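Local coordinates for protein tRNA (cytosine(38)-C(5))-methyltransferase (Schizosaccharomyces pombe, PDB 6FDF) that methylates cytosine 38 in the anticodon loop of tRNA(Asp), and to a lower level of tRNA(Glu), taking the methyl group from S-adenosyl-L-methionine, at residues Glu15-Ile20 with Leu106-Val111; Gly21-Ala26 with Tyr121-Asn126; Leu27-Ile32 with Ile316-Val321. All coordinates share one frame; numbering follows the deposited sequence. Where two conformers were deposited one is given.

Contact 1 (Glu15-Ile20 with Leu106-Val111); sequences ELYSGI and LNILNV. With SAH (S-adenosyl-L-homocysteine), chain E.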
# COMPACT_ATOMS: atom_id res chain seq x y z
N GLU A 15 13.42 5.82 0.88
CA GLU A 15 12.07 5.33 0.57
C GLU A 15 12.12 4.64 -0.79
O GLU A 15 11.97 5.27 -1.83
CB GLU A 15 11.08 6.50 0.61
CG GLU A 15 9.62 6.14 0.47
CD GLU A 15 8.73 7.37 0.56
OE1 GLU A 15 7.49 7.22 0.45
OE2 GLU A 15 9.26 8.49 0.73
N LEU A 16 12.35 3.32 -0.77
CA LEU A 16 12.50 2.54 -1.99
C LEU A 16 11.15 2.04 -2.49
O LEU A 16 10.29 1.66 -1.68
CB LEU A 16 13.42 1.35 -1.74
CG LEU A 16 14.84 1.70 -1.28
CD1 LEU A 16 15.57 0.46 -0.78
CD2 LEU A 16 15.60 2.35 -2.42
N TYR A 17 10.98 2.01 -3.81
CA TYR A 17 9.69 1.69 -4.43
C TYR A 17 8.61 2.65 -3.92
O TYR A 17 7.58 2.25 -3.38
CB TYR A 17 9.26 0.23 -4.17
CG TYR A 17 10.29 -0.87 -4.40
CD1 TYR A 17 11.15 -1.28 -3.38
CD2 TYR A 17 10.35 -1.55 -5.62
CE1 TYR A 17 12.06 -2.30 -3.58
CE2 TYR A 17 11.27 -2.58 -5.83
CZ TYR A 17 12.11 -2.95 -4.80
OH TYR A 17 13.00 -3.98 -4.97
N SER A 18 8.89 3.95 -4.08
CA SER A 18 8.17 4.97 -3.33
C SER A 18 6.75 5.20 -3.82
O SER A 18 5.90 5.64 -3.04
CB SER A 18 8.94 6.29 -3.39
OG SER A 18 9.47 6.52 -4.68
N GLY A 19 6.46 4.92 -5.09
CA GLY A 19 5.10 5.13 -5.58
C GLY A 19 4.67 6.57 -5.39
O GLY A 19 5.42 7.51 -5.68
N ILE A 20 3.45 6.77 -4.86
CA ILE A 20 2.98 8.13 -4.63
C ILE A 20 3.29 8.55 -3.19
O ILE A 20 2.79 9.58 -2.72
CB ILE A 20 1.48 8.27 -4.93
CG1 ILE A 20 0.65 7.35 -4.02
CG2 ILE A 20 1.20 7.99 -6.40
CD1 ILE A 20 -0.85 7.51 -4.21
N LEU A 106 16.34 -8.74 -4.85
CA LEU A 106 17.51 -9.57 -4.56
C LEU A 106 18.78 -8.74 -4.63
O LEU A 106 19.75 -9.01 -3.91
CB LEU A 106 17.57 -10.75 -5.53
CG LEU A 106 16.33 -11.64 -5.50
CD1 LEU A 106 16.47 -12.81 -6.46
CD2 LEU A 106 16.06 -12.13 -4.07
N ASN A 107 18.79 -7.70 -5.47
CA ASN A 107 19.93 -6.79 -5.49
C ASN A 107 20.08 -6.07 -4.16
O ASN A 107 21.20 -5.93 -3.65
CB ASN A 107 19.80 -5.79 -6.64
CG ASN A 107 20.99 -4.85 -6.73
OD1 ASN A 107 22.11 -5.28 -6.98
ND2 ASN A 107 20.74 -3.55 -6.52
N ILE A 108 18.97 -5.62 -3.57
CA ILE A 108 19.05 -4.99 -2.25
C ILE A 108 19.68 -5.96 -1.26
O ILE A 108 20.57 -5.60 -0.49
CB ILE A 108 17.66 -4.53 -1.78
CG1 ILE A 108 17.12 -3.42 -2.68
CG2 ILE A 108 17.72 -4.03 -0.34
CD1 ILE A 108 15.64 -3.12 -2.45
N LEU A 109 19.21 -7.22 -1.26
CA LEU A 109 19.71 -8.20 -0.31
C LEU A 109 21.18 -8.53 -0.55
O LEU A 109 21.92 -8.81 0.40
CB LEU A 109 18.89 -9.48 -0.38
CG LEU A 109 17.38 -9.39 -0.12
CD1 LEU A 109 16.75 -10.77 -0.19
CD2 LEU A 109 17.09 -8.72 1.21
N ASN A 110 21.61 -8.51 -1.82
CA ASN A 110 23.00 -8.79 -2.15
C ASN A 110 23.92 -7.62 -1.82
O ASN A 110 25.11 -7.83 -1.54
CB ASN A 110 23.13 -9.12 -3.64
CG ASN A 110 22.83 -10.58 -3.93
OD1 ASN A 110 23.08 -11.46 -3.11
ND2 ASN A 110 22.32 -10.84 -5.13
N VAL A 111 23.41 -6.40 -1.86
CA VAL A 111 24.25 -5.23 -1.62
C VAL A 111 24.28 -4.83 -0.15
O VAL A 111 25.30 -4.32 0.33
CB VAL A 111 23.76 -4.07 -2.51
CG1 VAL A 111 24.40 -2.77 -2.11
CG2 VAL A 111 24.03 -4.39 -3.99
N SAH E . 4.61 1.76 -1.77
CA SAH E . 4.30 2.70 -2.82
CB SAH E . 4.01 2.00 -4.15
CG SAH E . 4.72 0.65 -4.24
SD SAH E . 4.15 -0.33 -5.59
C SAH E . 3.14 3.56 -2.40
O SAH E . 2.69 3.41 -1.25
OXT SAH E . 2.71 4.38 -3.23
C5' SAH E . 5.74 -0.81 -6.16
C4' SAH E . 6.42 0.40 -6.82
O4' SAH E . 7.75 0.03 -7.10
C3' SAH E . 5.76 0.83 -8.13
O3' SAH E . 5.49 2.23 -8.10
C2' SAH E . 6.82 0.56 -9.19
O2' SAH E . 6.87 1.59 -10.18
C1' SAH E . 8.11 0.52 -8.38
N9 SAH E . 9.14 -0.39 -8.90
C8 SAH E . 8.99 -1.67 -9.30
N7 SAH E . 10.17 -2.19 -9.72
C5 SAH E . 11.11 -1.24 -9.58
C6 SAH E . 12.57 -1.13 -9.82
N6 SAH E . 13.27 -2.17 -10.32
N1 SAH E . 13.16 0.05 -9.53
C2 SAH E . 12.47 1.10 -9.04
N3 SAH E . 11.15 1.07 -8.79
C4 SAH E . 10.43 -0.05 -9.04
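Leu16, at the end of strand 11-16, and Ile108, on helix 103-111, have their CA atoms 10.0 Å apart, a spacing that only side chains bridge. This is the Rossmann-like fold of class I methyltransferases: the first strand runs into the glycine-rich loop that holds the cofactor product, S-adenosyl-L-homocysteine, while the helix covers one face of the sheet. Leu16 and Ile108 reach for each other tip to tip, CD1 to CD1 at 4.0 Å. The same Ile108 CD1 also meets Tyr17, lying obliquely to its ring, 3.8 Å from CE1 and slightly closer to OH. One methyl group thus touches both residues at the turn, and Ile63 packs on Tyr17 and Ile108 alike.

Tyr17 leaves the strand with positive phi (56°), and its CG sits beside the backbone N, opposite the carbonyl carbon (chi1 -48°). From there the ring runs alongside the bound S-adenosyl-L-homocysteine: the ribose O4' lies at the ring edge, in plane, 3.4 Å from CD2, and CE2 comes near the adenine C5. The phenol end continues toward the helix, so the ring fills the space between nucleoside and Ile108. With the ring cut back to an alanine, Ile108 CD1 would probably lose its aromatic neighbour and a gap open beside the ribose and adenine. The backbone O of Tyr17 accepts a weak hydrogen bond from the ligand's amino N.

Further along the loop, Gly19 N binds Asp41, and a CB on Gly19 would fall 2.2 Å from the ligand OXT. That carboxylate oxygen accepts from Ile20 N, at 3.0 Å with an N-H...O angle of 141°.

Contact 2 (Gly21-Ala26 with Tyr121-Asn126); sequences GGMHYA and YILIEN. With SAH (S-adenosyl-L-homocysteine), chain E.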
# COMPACT_ATOMS: atom_id res chain seq x y z
N GLY A 21 4.14 7.80 -2.51
CA GLY A 21 4.63 8.25 -1.21
C GLY A 21 3.80 7.84 -0.01
O GLY A 21 3.79 8.56 0.99
N GLY A 22 3.11 6.69 -0.08
CA GLY A 22 2.41 6.20 1.09
C GLY A 22 3.28 6.15 2.33
O GLY A 22 2.84 6.52 3.41
N MET A 23 4.53 5.68 2.18
CA MET A 23 5.43 5.59 3.33
C MET A 23 5.71 6.96 3.93
O MET A 23 5.76 7.12 5.15
CB MET A 23 6.74 4.91 2.95
CG MET A 23 6.66 3.45 2.54
SD MET A 23 6.24 2.38 3.94
CE MET A 23 6.37 0.78 3.17
N HIS A 24 5.90 7.97 3.07
CA HIS A 24 6.12 9.33 3.56
C HIS A 24 4.90 9.83 4.31
O HIS A 24 5.02 10.45 5.38
CB HIS A 24 6.47 10.23 2.38
CG HIS A 24 7.03 11.57 2.76
ND1 HIS A 24 7.85 12.30 1.92
CD2 HIS A 24 6.87 12.33 3.88
CE1 HIS A 24 8.18 13.43 2.51
NE2 HIS A 24 7.60 13.48 3.69
N TYR A 25 3.70 9.56 3.79
CA TYR A 25 2.49 9.97 4.48
C TYR A 25 2.37 9.28 5.83
O TYR A 25 1.93 9.88 6.82
CB TYR A 25 1.25 9.69 3.64
CG TYR A 25 1.01 10.67 2.51
CD1 TYR A 25 0.74 12.01 2.78
CD2 TYR A 25 1.01 10.25 1.19
CE1 TYR A 25 0.50 12.91 1.75
CE2 TYR A 25 0.76 11.14 0.15
CZ TYR A 25 0.51 12.47 0.44
OH TYR A 25 0.28 13.36 -0.58
N ALA A 26 2.76 8.00 5.90
CA ALA A 26 2.70 7.26 7.16
C ALA A 26 3.71 7.79 8.16
O ALA A 26 3.43 7.87 9.36
CB ALA A 26 2.92 5.77 6.90
N TYR A 121 17.09 0.37 10.99
CA TYR A 121 15.70 -0.04 10.90
C TYR A 121 15.34 -0.29 9.44
O TYR A 121 15.72 0.49 8.56
CB TYR A 121 14.76 1.02 11.49
CG TYR A 121 15.11 1.37 12.92
CD1 TYR A 121 16.08 2.32 13.21
CD2 TYR A 121 14.49 0.72 13.98
CE1 TYR A 121 16.41 2.62 14.52
CE2 TYR A 121 14.81 1.02 15.28
CZ TYR A 121 15.77 1.97 15.55
OH TYR A 121 16.09 2.26 16.85
N ILE A 122 14.57 -1.35 9.20
CA ILE A 122 14.08 -1.68 7.87
C ILE A 122 12.61 -2.06 7.99
O ILE A 122 12.24 -2.82 8.88
CB ILE A 122 14.87 -2.83 7.22
CG1 ILE A 122 16.36 -2.48 7.16
CG2 ILE A 122 14.33 -3.15 5.84
CD1 ILE A 122 17.22 -3.64 6.68
N LEU A 123 11.78 -1.52 7.09
CA LEU A 123 10.37 -1.85 7.01
C LEU A 123 10.09 -2.38 5.61
O LEU A 123 10.38 -1.70 4.62
CB LEU A 123 9.50 -0.63 7.28
CG LEU A 123 8.00 -0.85 7.06
CD1 LEU A 123 7.50 -1.87 8.03
CD2 LEU A 123 7.24 0.47 7.21
N ILE A 124 9.54 -3.59 5.53
CA ILE A 124 9.22 -4.25 4.26
C ILE A 124 7.73 -4.52 4.23
O ILE A 124 7.17 -5.02 5.21
CB ILE A 124 10.01 -5.56 4.10
CG1 ILE A 124 11.51 -5.32 4.32
CG2 ILE A 124 9.79 -6.15 2.70
CD1 ILE A 124 12.32 -6.59 4.28
N GLU A 125 7.08 -4.19 3.12
CA GLU A 125 5.66 -4.47 2.92
C GLU A 125 5.49 -5.28 1.64
O GLU A 125 6.18 -5.04 0.65
CB GLU A 125 4.85 -3.17 2.85
CG GLU A 125 3.35 -3.37 2.86
CD GLU A 125 2.71 -3.30 1.49
OE1 GLU A 125 3.45 -3.24 0.48
OE2 GLU A 125 1.47 -3.28 1.42
N ASN A 126 4.58 -6.25 1.66
CA ASN A 126 4.36 -7.04 0.46
C ASN A 126 2.97 -7.67 0.52
O ASN A 126 2.25 -7.53 1.51
CB ASN A 126 5.44 -8.11 0.29
CG ASN A 126 5.84 -8.29 -1.15
OD1 ASN A 126 5.32 -9.16 -1.85
ND2 ASN A 126 6.75 -7.45 -1.62
N SAH E . 4.61 1.76 -1.77
CA SAH E . 4.30 2.70 -2.82
CB SAH E . 4.01 2.00 -4.15
CG SAH E . 4.72 0.65 -4.24
SD SAH E . 4.15 -0.33 -5.59
C SAH E . 3.14 3.56 -2.40
O SAH E . 2.69 3.41 -1.25
OXT SAH E . 2.71 4.38 -3.23
C5' SAH E . 5.74 -0.81 -6.16
C4' SAH E . 6.42 0.40 -6.82
O4' SAH E . 7.75 0.03 -7.10
C3' SAH E . 5.76 0.83 -8.13
O3' SAH E . 5.49 2.23 -8.10
C2' SAH E . 6.82 0.56 -9.19
O2' SAH E . 6.87 1.59 -10.18
C1' SAH E . 8.11 0.52 -8.38
N9 SAH E . 9.14 -0.39 -8.90
C8 SAH E . 8.99 -1.67 -9.30
N7 SAH E . 10.17 -2.19 -9.72
C5 SAH E . 11.11 -1.24 -9.58
C6 SAH E . 12.57 -1.13 -9.82
N6 SAH E . 13.27 -2.17 -10.32
N1 SAH E . 13.16 0.05 -9.53
C2 SAH E . 12.47 1.10 -9.04
N3 SAH E . 11.15 1.07 -8.79
C4 SAH E . 10.43 -0.05 -9.04
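Met23 gives up the most surface here, and it does so to Leu123 and Glu125, two residues on the same face of strand 121-127. Its chain leaves helix 22-29 with CG beside the backbone N, bends at chi2 (-69°) and then runs out extended, which sends the thioether down onto the strand. The sulfur lies 3.9 Å from Leu123 CD2, and the terminal CE is almost as near to that methyl. The two side chains cross obliquely, and of Leu123 it is the CD2 branch that meets both SD and CE. CE also reaches Glu125, but only its aliphatic root, at 4.2 Å from CB.

The polar end of Glu125 looks elsewhere: OE1 is hydrogen-bonded to Ser82, and OE2 has a long, weak ion pair with Arg168. Glu125 and Asn126 open the Glu-Asn-Val sequence that cytosine-C5 methyltransferases carry at the end of this strand, with the Glu125 side chain about 10 Å from that of Cys85, the predicted active-site residue. The helix above the strand is the first of the Rossmann-like fold, laid over the parallel part of the sheet; Met23 touches Thr80 of strand 78-81 as well, and Val321 of helix 318-328 closes on it from the side.

At the head of the helix Gly21 takes the N-cap position, and the first turn shuts with Tyr25 N bonded to Gly21 O at 3.0 Å. The carboxylate of S-adenosyl-L-homocysteine sits over this end, its O 3.5 Å from Gly22 N, where the positive end of the helix dipole would be expected to stabilise the carboxylate's negative charge. A CB on Gly22 would fall 2.6 Å from that ligand oxygen, a clash that glycine avoids.

Contact 3 (Leu27-Ile32 with Ile316-Val321); sequences LNLANI and INVKVV. With GOL (glycerol), chain G.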
# COMPACT_ATOMS: atom_id res chain seq x y z
N LEU A 27 4.90 8.18 7.67
CA LEU A 27 5.88 8.82 8.55
C LEU A 27 5.35 10.13 9.11
O LEU A 27 5.59 10.46 10.28
CB LEU A 27 7.19 9.05 7.78
CG LEU A 27 8.05 7.80 7.54
CD1 LEU A 27 9.02 8.05 6.39
CD2 LEU A 27 8.81 7.41 8.80
N ASN A 28 4.62 10.89 8.28
CA ASN A 28 4.03 12.14 8.75
C ASN A 28 3.03 11.87 9.88
O ASN A 28 3.02 12.57 10.89
CB ASN A 28 3.33 12.87 7.60
CG ASN A 28 4.30 13.40 6.56
OD1 ASN A 28 5.51 13.48 6.78
ND2 ASN A 28 3.76 13.78 5.40
N LEU A 29 2.17 10.86 9.69
CA LEU A 29 1.18 10.52 10.70
C LEU A 29 1.83 10.07 12.00
O LEU A 29 1.33 10.36 13.09
CB LEU A 29 0.28 9.40 10.17
CG LEU A 29 -1.08 9.71 9.56
CD1 LEU A 29 -1.73 8.41 9.13
CD2 LEU A 29 -1.96 10.46 10.53
N ALA A 30 2.94 9.34 11.90
CA ALA A 30 3.62 8.85 13.09
C ALA A 30 4.41 9.93 13.81
O ALA A 30 5.02 9.65 14.85
CB ALA A 30 4.54 7.68 12.72
N ASN A 31 4.39 11.16 13.28
CA ASN A 31 5.13 12.28 13.86
C ASN A 31 6.61 11.95 14.01
O ASN A 31 7.25 12.31 14.99
CB ASN A 31 4.52 12.71 15.19
CG ASN A 31 3.12 13.21 15.02
OD1 ASN A 31 2.18 12.77 15.68
ND2 ASN A 31 2.95 14.12 14.06
N ILE A 32 7.15 11.27 13.00
CA ILE A 32 8.58 10.97 12.94
C ILE A 32 9.29 12.19 12.39
O ILE A 32 8.95 12.66 11.29
CB ILE A 32 8.86 9.72 12.08
CG1 ILE A 32 8.03 8.53 12.57
CG2 ILE A 32 10.34 9.39 12.08
CD1 ILE A 32 8.15 8.27 14.06
N ILE A 316 0.14 1.30 -0.29
CA ILE A 316 -0.05 0.75 1.05
C ILE A 316 -1.30 1.35 1.68
O ILE A 316 -1.86 2.32 1.15
CB ILE A 316 1.17 1.03 1.94
CG1 ILE A 316 1.34 2.55 2.10
CG2 ILE A 316 2.40 0.38 1.36
CD1 ILE A 316 2.24 2.98 3.22
N ASN A 317 -1.72 0.81 2.82
CA ASN A 317 -2.61 1.53 3.70
C ASN A 317 -1.77 2.39 4.64
O ASN A 317 -0.98 1.87 5.44
CB ASN A 317 -3.52 0.59 4.49
CG ASN A 317 -4.52 1.34 5.34
OD1 ASN A 317 -4.14 1.99 6.31
ND2 ASN A 317 -5.79 1.30 4.95
N VAL A 318 -1.95 3.71 4.53
CA VAL A 318 -1.13 4.69 5.24
C VAL A 318 -1.36 4.60 6.75
O VAL A 318 -0.42 4.77 7.54
CB VAL A 318 -1.45 6.10 4.71
CG1 VAL A 318 -0.76 7.17 5.56
CG2 VAL A 318 -1.02 6.22 3.25
N LYS A 319 -2.60 4.35 7.17
CA LYS A 319 -2.91 4.24 8.59
C LYS A 319 -2.20 3.05 9.23
O LYS A 319 -1.51 3.21 10.24
CB LYS A 319 -4.43 4.12 8.79
CG LYS A 319 -5.12 5.41 9.15
CD LYS A 319 -4.69 5.90 10.53
CE LYS A 319 -5.22 7.29 10.82
NZ LYS A 319 -4.56 7.89 12.00
N VAL A 320 -2.37 1.86 8.66
CA VAL A 320 -1.72 0.66 9.20
C VAL A 320 -0.21 0.85 9.29
O VAL A 320 0.42 0.55 10.32
CB VAL A 320 -2.08 -0.58 8.37
CG1 VAL A 320 -1.36 -1.81 8.92
CG2 VAL A 320 -3.60 -0.82 8.40
N VAL A 321 0.40 1.38 8.23
CA VAL A 321 1.85 1.54 8.25
C VAL A 321 2.28 2.61 9.25
O VAL A 321 3.37 2.50 9.85
CB VAL A 321 2.36 1.84 6.82
CG1 VAL A 321 3.84 2.15 6.82
CG2 VAL A 321 2.08 0.63 5.95
C1 GOL G . -3.74 11.24 13.42
O1 GOL G . -4.51 10.09 13.58
C2 GOL G . -2.80 11.37 14.66
O2 GOL G . -2.76 10.21 15.42
C3 GOL G . -1.43 11.77 14.07
O3 GOL G . -0.46 11.51 15.05
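Leu29 meets Val318 and Lys319 with its two methyls, CD1 on aliphatic carbons of both and CD2 also near Lys319 NZ; the flat groups, the amides of Asn31 and Asn317, stand at the margins, Asn31 just after the end of helix 22-29, Asn317 just before the start of helix 318-328. Asn317 caps helix 318-328: its OD1 accepts from Val320 N at 2.9 Å, nearly straight (169°), with the donor tilted 26° out of the amide plane. Asn31 OD1 lies 3.0 Å from O3 of a glycerol, probably from the crystallisation liquor, and Leu29 O is about as near to that same hydroxyl.

Leu29 crosses both of its partners at about a right angle. Its CD1 rests 3.9 Å from Val318 CG1, while CD2 packs against glycerol C1 at 3.5 Å. The CB of Lys319 points away from Leu29, yet a bend at chi2 (-66°) swings the chain back across it, bringing CE to 4.0 Å from CD1. In this conformer, one of two modelled, NZ donates to glycerol O1; that outer end is therefore tentative.

Asn31, with positive phi, ends helix 22-29 in a Schellman motif, Ile32 N bonding back to Leu27 O. The join thus sets the tail of the first helix beside the head of helix 318-328, which with the turn before it corresponds to motif X of the cytosine-C5 methyltransferases, returning to complete the cofactor domain.

In the fold
From the N terminus, strand 11-16, its glycine-rich loop and helix 22-29 supply the first segments of all three contacts in unbroken succession. Contact 1 closes a loop of 85 residues onto helix 103-111, contact 2 one of 94 onto the next strand, 121-127, and contact 3 one of 283 onto helix 318-328. Since the second segments follow in the same order, every pair of loops crosses and none encloses another. Contact 1 lies on one face of the main sheet; contacts 2 and 3 share helix 22-29 on the opposite face and touch where Ile316 packs on Gly22 and Glu125 and where Ala26 meets Val318. Glu15 OE1, probably hydrogen-bonded to His24 N, joins contacts 1 and 2.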